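Local coordinates for protein Two-component system sensor histidine kinase (Bacteroides thetaiotaomicron, PDB 3OTT) that probably senses saccharides through this extracellular propeller and beta-sandwich region and relays the signal as a histidine kinase of a two-component system in a gut bacterium, at residues B[717-727]-B[738-748]; B[44-52]-B[677-688]. One frame throughout, in Å; residues are numbered along the deposited sequence.

How the interactions relate
Both contacts involve the C-terminal beta-sandwich of this extracellular region, and their centres lie 23 Å apart. Interaction 1 is internal to it, pairing two adjacent strands of one of its sheets; interaction 2 ties the end of strand 674-679 and the loop after it to a turn of the propeller that opens the chain. They touch through packing of CG2 of Ile-726 against CD2 of Leu-678, 3.9 Å apart, where the two sheets of the sandwich face each other. A bound hexatantalum dodecabromide lies about 4 Å from the side chain of Leu-681 in interaction 2, and one lies about 8 Å from that of Arg-738 in interaction 1.

Interaction 1 (B[717-727]-B[738-748])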
loop_
_atom_site.group_PDB
_atom_site.type_symbol
_atom_site.label_atom_id
_atom_site.label_comp_id
_atom_site.label_asym_id
_atom_site.label_seq_id
_atom_site.Cartn_x
_atom_site.Cartn_y
_atom_site.Cartn_z
ATOM N N LEU B 717 49.212 0.098 13.474
ATOM C CA LEU B 717 49.067 -0.617 12.247
ATOM C C LEU B 717 50.130 -0.170 11.271
ATOM O O LEU B 717 50.451 1.012 11.220
ATOM C CB LEU B 717 47.671 -0.471 11.666
ATOM C CG LEU B 717 46.588 -1.007 12.619
ATOM C CD1 LEU B 717 45.231 -0.568 12.162
ATOM C CD2 LEU B 717 46.690 -2.534 12.608
ATOM N N SER B 718 50.719 -1.154 10.563
ATOM C CA SER B 718 51.657 -0.947 9.438
ATOM C C SER B 718 50.942 -0.687 8.121
ATOM O O SER B 718 49.818 -1.132 7.922
ATOM C CB SER B 718 52.520 -2.206 9.244
ATOM O OG SER B 718 53.420 -2.276 10.345
ATOM N N TYR B 719 51.627 -0.045 7.176
ATOM C CA TYR B 719 50.958 0.237 5.944
ATOM C C TYR B 719 50.456 -1.091 5.344
ATOM O O TYR B 719 51.003 -2.167 5.635
ATOM C CB TYR B 719 51.847 1.049 5.001
ATOM C CG TYR B 719 52.915 0.203 4.338
ATOM C CD1 TYR B 719 52.856 -0.103 2.992
ATOM C CD2 TYR B 719 53.949 -0.337 5.104
ATOM C CE1 TYR B 719 53.833 -0.906 2.406
ATOM C CE2 TYR B 719 54.891 -1.131 4.567
ATOM C CZ TYR B 719 54.854 -1.420 3.217
ATOM O OH TYR B 719 55.862 -2.226 2.729
ATOM N N GLY B 720 49.396 -1.024 4.544
ATOM C CA GLY B 720 48.815 -2.209 3.958
ATOM C C GLY B 720 47.274 -2.156 3.952
ATOM O O GLY B 720 46.645 -1.144 4.313
ATOM N N ASN B 721 46.703 -3.273 3.521
ATOM C CA ASN B 721 45.302 -3.490 3.398
ATOM C C ASN B 721 44.796 -4.374 4.523
ATOM O O ASN B 721 45.405 -5.408 4.833
ATOM C CB ASN B 721 45.044 -4.148 2.059
ATOM C CG ASN B 721 45.219 -3.174 0.895
ATOM O OD1 ASN B 721 44.435 -2.252 0.724
ATOM N ND2 ASN B 721 46.215 -3.400 0.074
ATOM N N TYR B 722 43.692 -3.957 5.132
ATOM C CA TYR B 722 43.011 -4.712 6.198
ATOM C C TYR B 722 41.512 -4.689 5.902
ATOM O O TYR B 722 41.053 -3.911 5.041
ATOM C CB TYR B 722 43.270 -4.109 7.591
ATOM C CG TYR B 722 44.717 -3.887 7.891
ATOM C CD1 TYR B 722 45.322 -2.637 7.667
ATOM C CD2 TYR B 722 45.498 -4.916 8.404
ATOM C CE1 TYR B 722 46.660 -2.439 7.937
ATOM C CE2 TYR B 722 46.845 -4.724 8.687
ATOM C CZ TYR B 722 47.403 -3.497 8.443
ATOM O OH TYR B 722 48.713 -3.328 8.714
ATOM N N GLN B 723 40.770 -5.538 6.596
ATOM C CA GLN B 723 39.310 -5.574 6.473
ATOM C C GLN B 723 38.796 -5.877 7.876
ATOM O O GLN B 723 39.132 -6.915 8.423
ATOM C CB GLN B 723 38.872 -6.654 5.460
ATOM C CG GLN B 723 37.389 -6.783 5.298
ATOM C CD GLN B 723 36.980 -7.891 4.339
ATOM O OE1 GLN B 723 37.044 -9.071 4.681
ATOM N NE2 GLN B 723 36.513 -7.513 3.140
ATOM N N LEU B 724 38.009 -4.962 8.447
ATOM C CA LEU B 724 37.412 -5.164 9.738
ATOM C C LEU B 724 36.072 -5.892 9.563
ATOM O O LEU B 724 35.173 -5.427 8.844
ATOM C CB LEU B 724 37.092 -3.810 10.307
ATOM C CG LEU B 724 37.168 -3.459 11.763
ATOM C CD1 LEU B 724 36.112 -2.401 12.063
ATOM C CD2 LEU B 724 37.196 -4.631 12.757
ATOM N N ILE B 725 35.921 -7.011 10.247
ATOM C CA ILE B 725 34.680 -7.745 10.172
ATOM C C ILE B 725 34.030 -7.775 11.554
ATOM O O ILE B 725 34.667 -8.155 12.538
ATOM C CB ILE B 725 34.911 -9.159 9.614
ATOM C CG1 ILE B 725 35.562 -9.068 8.217
ATOM C CG2 ILE B 725 33.612 -9.977 9.590
ATOM C CD1 ILE B 725 36.152 -10.451 7.699
ATOM N N ILE B 726 32.790 -7.306 11.635
ATOM C CA ILE B 726 32.107 -7.242 12.905
ATOM C C ILE B 726 30.838 -8.063 12.831
ATOM O O ILE B 726 30.131 -7.982 11.843
ATOM C CB ILE B 726 31.783 -5.786 13.282
ATOM C CG1 ILE B 726 33.078 -4.960 13.342
ATOM C CG2 ILE B 726 31.052 -5.729 14.623
ATOM C CD1 ILE B 726 32.814 -3.448 13.384
ATOM N N SER B 727 30.540 -8.880 13.834
ATOM C CA SER B 727 29.325 -9.729 13.756
ATOM C C SER B 727 28.693 -9.925 15.112
ATOM O O SER B 727 29.383 -9.979 16.106
ATOM C CB SER B 727 29.670 -11.095 13.090
ATOM O OG SER B 727 28.492 -11.857 12.868
ATOM N N ARG B 738 25.524 -12.029 8.838
ATOM C CA ARG B 738 25.373 -10.623 8.431
ATOM C C ARG B 738 26.460 -9.782 9.104
ATOM O O ARG B 738 26.181 -8.943 9.969
ATOM C CB ARG B 738 23.986 -10.050 8.787
ATOM C CG ARG B 738 22.846 -10.521 7.880
ATOM C CD ARG B 738 22.602 -9.587 6.692
ATOM N NE ARG B 738 21.432 -9.994 5.899
ATOM C CZ ARG B 738 20.640 -9.144 5.240
ATOM N NH1 ARG B 738 20.896 -7.837 5.298
ATOM N NH2 ARG B 738 19.591 -9.587 4.530
ATOM N N PRO B 739 27.712 -10.002 8.706
ATOM C CA PRO B 739 28.734 -9.166 9.312
ATOM C C PRO B 739 28.728 -7.777 8.672
ATOM O O PRO B 739 28.272 -7.611 7.536
ATOM C CB PRO B 739 30.035 -9.904 8.990
ATOM C CG PRO B 739 29.652 -11.081 8.105
ATOM C CD PRO B 739 28.271 -10.860 7.641
ATOM N N HIS B 740 29.159 -6.795 9.440
ATOM C CA HIS B 740 29.586 -5.525 8.882
ATOM C C HIS B 740 31.060 -5.615 8.472
ATOM O O HIS B 740 31.893 -6.038 9.256
ATOM C CB HIS B 740 29.436 -4.408 9.897
ATOM C CG HIS B 740 29.528 -3.050 9.296
ATOM N ND1 HIS B 740 28.480 -2.470 8.619
ATOM C CD2 HIS B 740 30.534 -2.147 9.281
ATOM C CE1 HIS B 740 28.840 -1.269 8.205
ATOM N NE2 HIS B 740 30.076 -1.041 8.607
ATOM N N ILE B 741 31.331 -5.191 7.242
ATOM C CA ILE B 741 32.676 -5.209 6.641
ATOM C C ILE B 741 33.142 -3.785 6.314
ATOM O O ILE B 741 32.397 -3.011 5.740
ATOM C CB ILE B 741 32.652 -6.097 5.376
ATOM C CG1 ILE B 741 32.698 -7.575 5.785
ATOM C CG2 ILE B 741 33.766 -5.736 4.411
ATOM C CD1 ILE B 741 31.992 -8.495 4.824
ATOM N N LEU B 742 34.341 -3.420 6.761
ATOM C CA LEU B 742 34.972 -2.138 6.401
ATOM C C LEU B 742 36.332 -2.427 5.845
ATOM O O LEU B 742 37.138 -2.964 6.579
ATOM C CB LEU B 742 35.167 -1.248 7.645
ATOM C CG LEU B 742 35.857 0.108 7.367
ATOM C CD1 LEU B 742 35.109 1.042 6.390
ATOM C CD2 LEU B 742 36.236 0.805 8.638
ATOM N N ASN B 743 36.621 -2.105 4.580
ATOM C CA ASN B 743 38.027 -2.246 4.091
ATOM C C ASN B 743 38.839 -1.021 4.472
ATOM O O ASN B 743 38.409 0.110 4.262
ATOM C CB ASN B 743 38.118 -2.457 2.597
ATOM C CG ASN B 743 37.225 -3.570 2.112
ATOM O OD1 ASN B 743 37.476 -4.739 2.378
ATOM N ND2 ASN B 743 36.139 -3.203 1.427
ATOM N N ILE B 744 39.968 -1.255 5.084
ATOM C CA ILE B 744 40.901 -0.208 5.495
ATOM C C ILE B 744 42.227 -0.250 4.725
ATOM O O ILE B 744 42.887 -1.297 4.676
ATOM C CB ILE B 744 41.183 -0.327 7.012
ATOM C CG1 ILE B 744 39.821 -0.297 7.835
ATOM C CG2 ILE B 744 42.067 0.831 7.446
ATOM C CD1 ILE B 744 39.971 -0.854 9.297
ATOM N N ARG B 745 42.627 0.865 4.113
ATOM C CA ARG B 745 43.925 0.953 3.504
ATOM C C ARG B 745 44.777 1.958 4.295
ATOM O O ARG B 745 44.376 3.125 4.476
ATOM C CB ARG B 745 43.822 1.330 2.040
ATOM C CG ARG B 745 45.160 1.281 1.327
ATOM C CD ARG B 745 45.088 1.757 -0.135
ATOM N NE ARG B 745 46.392 1.636 -0.800
ATOM C CZ ARG B 745 46.724 2.156 -1.992
ATOM N NH1 ARG B 745 45.841 2.866 -2.708
ATOM N NH2 ARG B 745 47.967 1.962 -2.468
ATOM N N ILE B 746 45.918 1.498 4.822
ATOM C CA ILE B 746 46.895 2.402 5.407
ATOM C C ILE B 746 48.051 2.642 4.407
ATOM O O ILE B 746 48.722 1.667 4.007
ATOM C CB ILE B 746 47.517 1.805 6.698
ATOM C CG1 ILE B 746 46.410 1.362 7.678
ATOM C CG2 ILE B 746 48.532 2.791 7.318
ATOM C CD1 ILE B 746 46.072 2.329 8.681
ATOM N N LEU B 747 48.295 3.908 4.033
ATOM C CA LEU B 747 49.226 4.282 2.945
ATOM C C LEU B 747 50.632 4.326 3.507
ATOM O O LEU B 747 50.795 4.628 4.676
ATOM C CB LEU B 747 48.848 5.638 2.339
ATOM C CG LEU B 747 47.519 5.722 1.542
ATOM C CD1 LEU B 747 47.019 7.163 1.423
ATOM C CD2 LEU B 747 47.725 5.169 0.160
ATOM N N PRO B 748 51.645 4.004 2.702
ATOM C CA PRO B 748 53.035 4.125 3.187
ATOM C C PRO B 748 53.427 5.581 3.410
ATOM O O PRO B 748 52.826 6.447 2.807
ATOM C CB PRO B 748 53.861 3.540 2.034
ATOM C CG PRO B 748 52.973 3.747 0.800
ATOM C CD PRO B 748 51.573 3.524 1.313
#
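Gln-723 and Asn-743 lie side by side on one face of the strand pair, pointing the same way, their amide planes 37° apart. With CG anti to the backbone N (chi1 178°) and the chain extended before the amide turns at chi3, NE2 of Gln-723 reaches OD1 of Asn-743 at 3.0 Å, a bond bent to 150° at the hydrogen. NE2 also rests 3.5 Å from CG2 of Ile-741. Were Gln-723 cut back to alanine, OD1 of Asn-743 would probably lose this donor and CG2 of Ile-741 its amide neighbour. Further along the same face, the CG1 branches of Ile-725 and Ile-741 run alongside each other, while CG2 of Ile-725 meets CB of Pro-739 at 3.6 Å. Strands 720-727 and 740-746 form an antiparallel beta hairpin in the Y_Y_Y domain, zipped by paired backbone bonds from Gly-720 with Ile-746 to Ile-726 with His-740. The other face carries Tyr-722, Leu-724, Ile-744 and Ile-746 into the sandwich interior, where Phe-676 of strand 674-679 covers Ile-744. CE1 of Tyr-722 brings its ring edge 3.8 Å from CG1 of Ile-746, and its hydroxyl is tied down by a 2.6 Å bond from OH to O of Ser-718. At the strand end the Tyr-719 side chain crosses Pro-748 at about a right angle, CD1 lying 3.9 Å from CB of the proline.

Interaction 2 (B[44-52]-B[677-688]); sequences FSYDGYSTQ and ELSDLPYSLDEK
The turn joining strands 42-46 and 51-53, the two last strands of a four-stranded propeller blade, meets the loop that follows strand 674-679 of the C-terminal beta-sandwich. Tyr-683 and Ser-679 each donate from a hydroxyl to a main-chain carbonyl of the turn. OH of Tyr-683 bonds O of Tyr-46 at 2.6 Å, in the carbonyl plane, with that oxygen lying at the edge of the tyrosine ring; the same hydroxyl also bonds Ile-35 N of the neighbouring blade strand. OG of Ser-679, placed anti to its backbone N (chi1 168°), bonds O of Asp-47 at 2.6 Å and at the same time accepts from N of Leu-681, closing an ST turn. Asp-47 shapes the opposing turn from within: its OD1 accepts from N of both Tyr-49 and Ser-50, leaving OD2 to face the sandwich. There a water donates to OD2 of Asp-47 and to OE1 of Glu-677, each at 2.7 Å, and accepts from OG of Ser-50, so it probably eases the approach of the two carboxylates. Thr-639 adds a bond to Asp-47 OD2, and Arg-711 forms a salt bridge with Glu-677. The Tyr-49 ring meets two residues of the loop: CE of Lys-688 sits over a face in a CH-pi contact, 3.9 Å from the ring centroid, and CG of Pro-682 approaches CE1 at 3.7 Å, the two side chains crossing at about a right angle. Gly-48 lies close to Pro-682 and Tyr-683, where a side chain would collide with CD of the proline. With an Asx turn shaping the propeller segment and an ST turn the sandwich segment, this is a buried interdomain junction between a propeller blade and a beta-sandwich.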
loop_
_atom_site.group_PDB
_atom_site.type_symbol
_atom_site.label_atom_id
_atom_site.label_comp_id
_atom_site.label_asym_id
_atom_site.label_seq_id
_atom_site.Cartn_x
_atom_site.Cartn_y
_atom_site.Cartn_z
ATOM N N PHE B 44 22.578 16.664 18.413
ATOM C CA PHE B 44 23.246 15.417 18.844
ATOM C C PHE B 44 22.628 14.191 18.126
ATOM O O PHE B 44 21.504 14.289 17.550
ATOM C CB PHE B 44 23.089 15.135 20.362
ATOM C CG PHE B 44 23.953 16.005 21.275
ATOM C CD1 PHE B 44 23.556 17.297 21.590
ATOM C CD2 PHE B 44 25.104 15.486 21.873
ATOM C CE1 PHE B 44 24.297 18.079 22.429
ATOM C CE2 PHE B 44 25.889 16.268 22.742
ATOM C CZ PHE B 44 25.466 17.574 23.015
ATOM N N SER B 45 23.329 13.039 18.230
ATOM C CA SER B 45 22.775 11.763 17.862
ATOM C C SER B 45 22.997 10.790 18.986
ATOM O O SER B 45 23.885 10.966 19.807
ATOM C CB SER B 45 23.439 11.243 16.585
ATOM O OG SER B 45 24.887 11.087 16.744
ATOM N N TYR B 46 22.208 9.722 18.997
ATOM C CA TYR B 46 22.298 8.723 20.041
ATOM C C TYR B 46 22.156 7.372 19.400
ATOM O O TYR B 46 21.151 7.116 18.710
ATOM C CB TYR B 46 21.191 8.897 21.066
ATOM C CG TYR B 46 21.226 7.882 22.197
ATOM C CD1 TYR B 46 22.357 7.720 22.980
ATOM C CD2 TYR B 46 20.121 7.115 22.491
ATOM C CE1 TYR B 46 22.391 6.847 24.010
ATOM C CE2 TYR B 46 20.144 6.219 23.511
ATOM C CZ TYR B 46 21.274 6.085 24.281
ATOM O OH TYR B 46 21.289 5.174 25.330
ATOM N N ASP B 47 23.129 6.497 19.617
ATOM C CA ASP B 47 23.073 5.202 18.935
ATOM C C ASP B 47 22.686 4.068 19.867
ATOM O O ASP B 47 22.855 2.896 19.510
ATOM C CB ASP B 47 24.439 4.881 18.294
ATOM C CG ASP B 47 25.574 4.720 19.339
ATOM O OD1 ASP B 47 25.276 4.791 20.567
ATOM O OD2 ASP B 47 26.750 4.476 18.926
ATOM N N GLY B 48 22.220 4.395 21.062
ATOM C CA GLY B 48 21.820 3.383 22.002
ATOM C C GLY B 48 22.924 3.041 23.002
ATOM O O GLY B 48 22.665 2.319 23.930
ATOM N N TYR B 49 24.145 3.570 22.804
ATOM C CA TYR B 49 25.288 3.368 23.707
ATOM C C TYR B 49 25.747 4.704 24.239
ATOM O O TYR B 49 25.838 4.862 25.427
ATOM C CB TYR B 49 26.474 2.698 22.967
ATOM C CG TYR B 49 26.227 1.237 22.650
ATOM C CD1 TYR B 49 25.469 0.844 21.525
ATOM C CD2 TYR B 49 26.732 0.234 23.490
ATOM C CE1 TYR B 49 25.261 -0.514 21.256
ATOM C CE2 TYR B 49 26.537 -1.116 23.212
ATOM C CZ TYR B 49 25.783 -1.483 22.109
ATOM O OH TYR B 49 25.612 -2.836 21.873
ATOM N N SER B 50 26.045 5.667 23.360
ATOM C CA SER B 50 26.447 6.986 23.812
ATOM C C SER B 50 25.887 8.071 22.903
ATOM O O SER B 50 25.478 7.794 21.780
ATOM C CB SER B 50 27.964 7.108 23.843
ATOM O OG SER B 50 28.476 6.890 22.558
ATOM N N THR B 51 25.889 9.296 23.423
ATOM C CA THR B 51 25.550 10.477 22.681
ATOM C C THR B 51 26.745 11.015 21.920
ATOM O O THR B 51 27.884 10.853 22.334
ATOM C CB THR B 51 24.952 11.577 23.581
ATOM O OG1 THR B 51 25.954 12.030 24.500
ATOM C CG2 THR B 51 23.761 11.037 24.367
ATOM N N GLN B 52 26.484 11.674 20.808
ATOM C CA GLN B 52 27.553 12.271 20.032
ATOM C C GLN B 52 27.122 13.659 19.495
ATOM O O GLN B 52 26.037 13.823 18.914
ATOM C CB GLN B 52 27.935 11.311 18.864
ATOM C CG GLN B 52 29.105 11.764 18.026
ATOM C CD GLN B 52 29.433 10.772 16.884
ATOM O OE1 GLN B 52 29.571 11.149 15.726
ATOM N NE2 GLN B 52 29.523 9.517 17.220
ATOM N N GLU B 677 33.457 2.806 17.074
ATOM C CA GLU B 677 32.273 2.425 17.841
ATOM C C GLU B 677 31.279 1.825 16.897
ATOM O O GLU B 677 31.149 2.263 15.780
ATOM C CB GLU B 677 31.643 3.616 18.564
ATOM C CG GLU B 677 32.531 4.090 19.686
ATOM C CD GLU B 677 32.053 5.364 20.318
ATOM O OE1 GLU B 677 30.963 5.865 19.936
ATOM O OE2 GLU B 677 32.789 5.873 21.190
ATOM N N LEU B 678 30.538 0.858 17.389
ATOM C CA LEU B 678 29.598 0.084 16.573
ATOM C C LEU B 678 28.237 0.116 17.282
ATOM O O LEU B 678 28.179 0.231 18.509
ATOM C CB LEU B 678 30.107 -1.375 16.420
ATOM C CG LEU B 678 30.092 -2.245 17.684
ATOM C CD1 LEU B 678 28.767 -3.022 17.857
ATOM C CD2 LEU B 678 31.219 -3.220 17.658
ATOM N N SER B 679 27.152 -0.007 16.548
ATOM C CA SER B 679 25.857 -0.195 17.223
ATOM C C SER B 679 24.864 -0.877 16.299
ATOM O O SER B 679 24.894 -0.656 15.092
ATOM C CB SER B 679 25.304 1.170 17.667
ATOM O OG SER B 679 23.953 1.056 18.077
ATOM N N ASP B 680 23.968 -1.671 16.850
ATOM C CA ASP B 680 22.834 -2.172 16.110
ATOM C C ASP B 680 21.533 -1.472 16.596
ATOM O O ASP B 680 20.419 -1.976 16.403
ATOM C CB ASP B 680 22.730 -3.684 16.254
ATOM C CG ASP B 680 22.563 -4.165 17.741
ATOM O OD1 ASP B 680 22.654 -3.367 18.736
ATOM O OD2 ASP B 680 22.366 -5.404 17.908
ATOM N N LEU B 681 21.696 -0.303 17.205
ATOM C CA LEU B 681 20.549 0.570 17.624
ATOM C C LEU B 681 19.651 -0.148 18.622
ATOM O O LEU B 681 18.499 -0.351 18.349
ATOM C CB LEU B 681 19.698 1.016 16.422
ATOM C CG LEU B 681 20.373 1.682 15.192
ATOM C CD1 LEU B 681 19.237 2.001 14.148
ATOM C CD2 LEU B 681 21.161 2.925 15.483
ATOM N N PRO B 682 20.198 -0.586 19.756
ATOM C CA PRO B 682 19.400 -1.384 20.682
ATOM C C PRO B 682 18.462 -0.532 21.626
ATOM O O PRO B 682 18.298 -0.820 22.804
ATOM C CB PRO B 682 20.466 -2.134 21.470
ATOM C CG PRO B 682 21.622 -1.137 21.567
ATOM C CD PRO B 682 21.578 -0.362 20.242
ATOM N N TYR B 683 17.797 0.471 21.075
ATOM C CA TYR B 683 16.814 1.246 21.827
ATOM C C TYR B 683 15.821 0.409 22.629
ATOM O O TYR B 683 15.524 0.740 23.783
ATOM C CB TYR B 683 16.040 2.158 20.884
ATOM C CG TYR B 683 16.946 3.037 20.051
ATOM C CD1 TYR B 683 18.009 3.749 20.631
ATOM C CD2 TYR B 683 16.773 3.118 18.675
ATOM C CE1 TYR B 683 18.877 4.528 19.852
ATOM C CE2 TYR B 683 17.620 3.876 17.885
ATOM C CZ TYR B 683 18.668 4.605 18.489
ATOM O OH TYR B 683 19.470 5.387 17.670
ATOM N N SER B 684 15.283 -0.651 22.029
ATOM C CA SER B 684 14.208 -1.388 22.668
ATOM C C SER B 684 14.643 -2.475 23.653
ATOM O O SER B 684 13.803 -3.215 24.139
ATOM C CB SER B 684 13.278 -1.962 21.608
ATOM O OG SER B 684 12.819 -0.928 20.736
ATOM N N LEU B 685 15.919 -2.539 24.007
ATOM C CA LEU B 685 16.464 -3.741 24.658
ATOM C C LEU B 685 16.759 -3.538 26.131
ATOM O O LEU B 685 17.370 -2.558 26.502
ATOM C CB LEU B 685 17.768 -4.147 23.957
ATOM C CG LEU B 685 17.687 -4.723 22.544
ATOM C CD1 LEU B 685 19.037 -5.310 22.047
ATOM C CD2 LEU B 685 16.624 -5.794 22.571
ATOM N N ASP B 686 16.331 -4.453 26.988
ATOM C CA ASP B 686 16.859 -4.451 28.347
ATOM C C ASP B 686 18.359 -4.786 28.263
ATOM O O ASP B 686 19.204 -3.907 28.482
ATOM C CB ASP B 686 16.041 -5.407 29.242
ATOM C CG ASP B 686 14.630 -4.829 29.594
ATOM O OD1 ASP B 686 14.346 -3.636 29.265
ATOM O OD2 ASP B 686 13.812 -5.552 30.204
ATOM N N GLU B 687 18.696 -5.993 27.818
ATOM C CA GLU B 687 20.096 -6.405 27.683
ATOM C C GLU B 687 20.613 -6.114 26.278
ATOM O O GLU B 687 19.896 -6.368 25.318
ATOM C CB GLU B 687 20.255 -7.923 27.980
ATOM C CG GLU B 687 19.722 -8.432 29.350
ATOM C CD GLU B 687 20.210 -9.861 29.730
ATOM O OE1 GLU B 687 20.422 -10.717 28.823
ATOM O OE2 GLU B 687 20.386 -10.133 30.943
ATOM N N LYS B 688 21.848 -5.604 26.156
ATOM C CA LYS B 688 22.496 -5.404 24.855
ATOM C C LYS B 688 22.923 -6.723 24.210
ATOM O O LYS B 688 23.118 -7.699 24.874
ATOM C CB LYS B 688 23.757 -4.570 24.999
ATOM C CG LYS B 688 23.610 -3.250 25.711
ATOM C CD LYS B 688 23.113 -2.158 24.825
ATOM C CE LYS B 688 23.638 -0.825 25.332
ATOM N NZ LYS B 688 22.822 -0.310 26.412
HETATM O O HOH W 1 28.741 4.643 20.775
#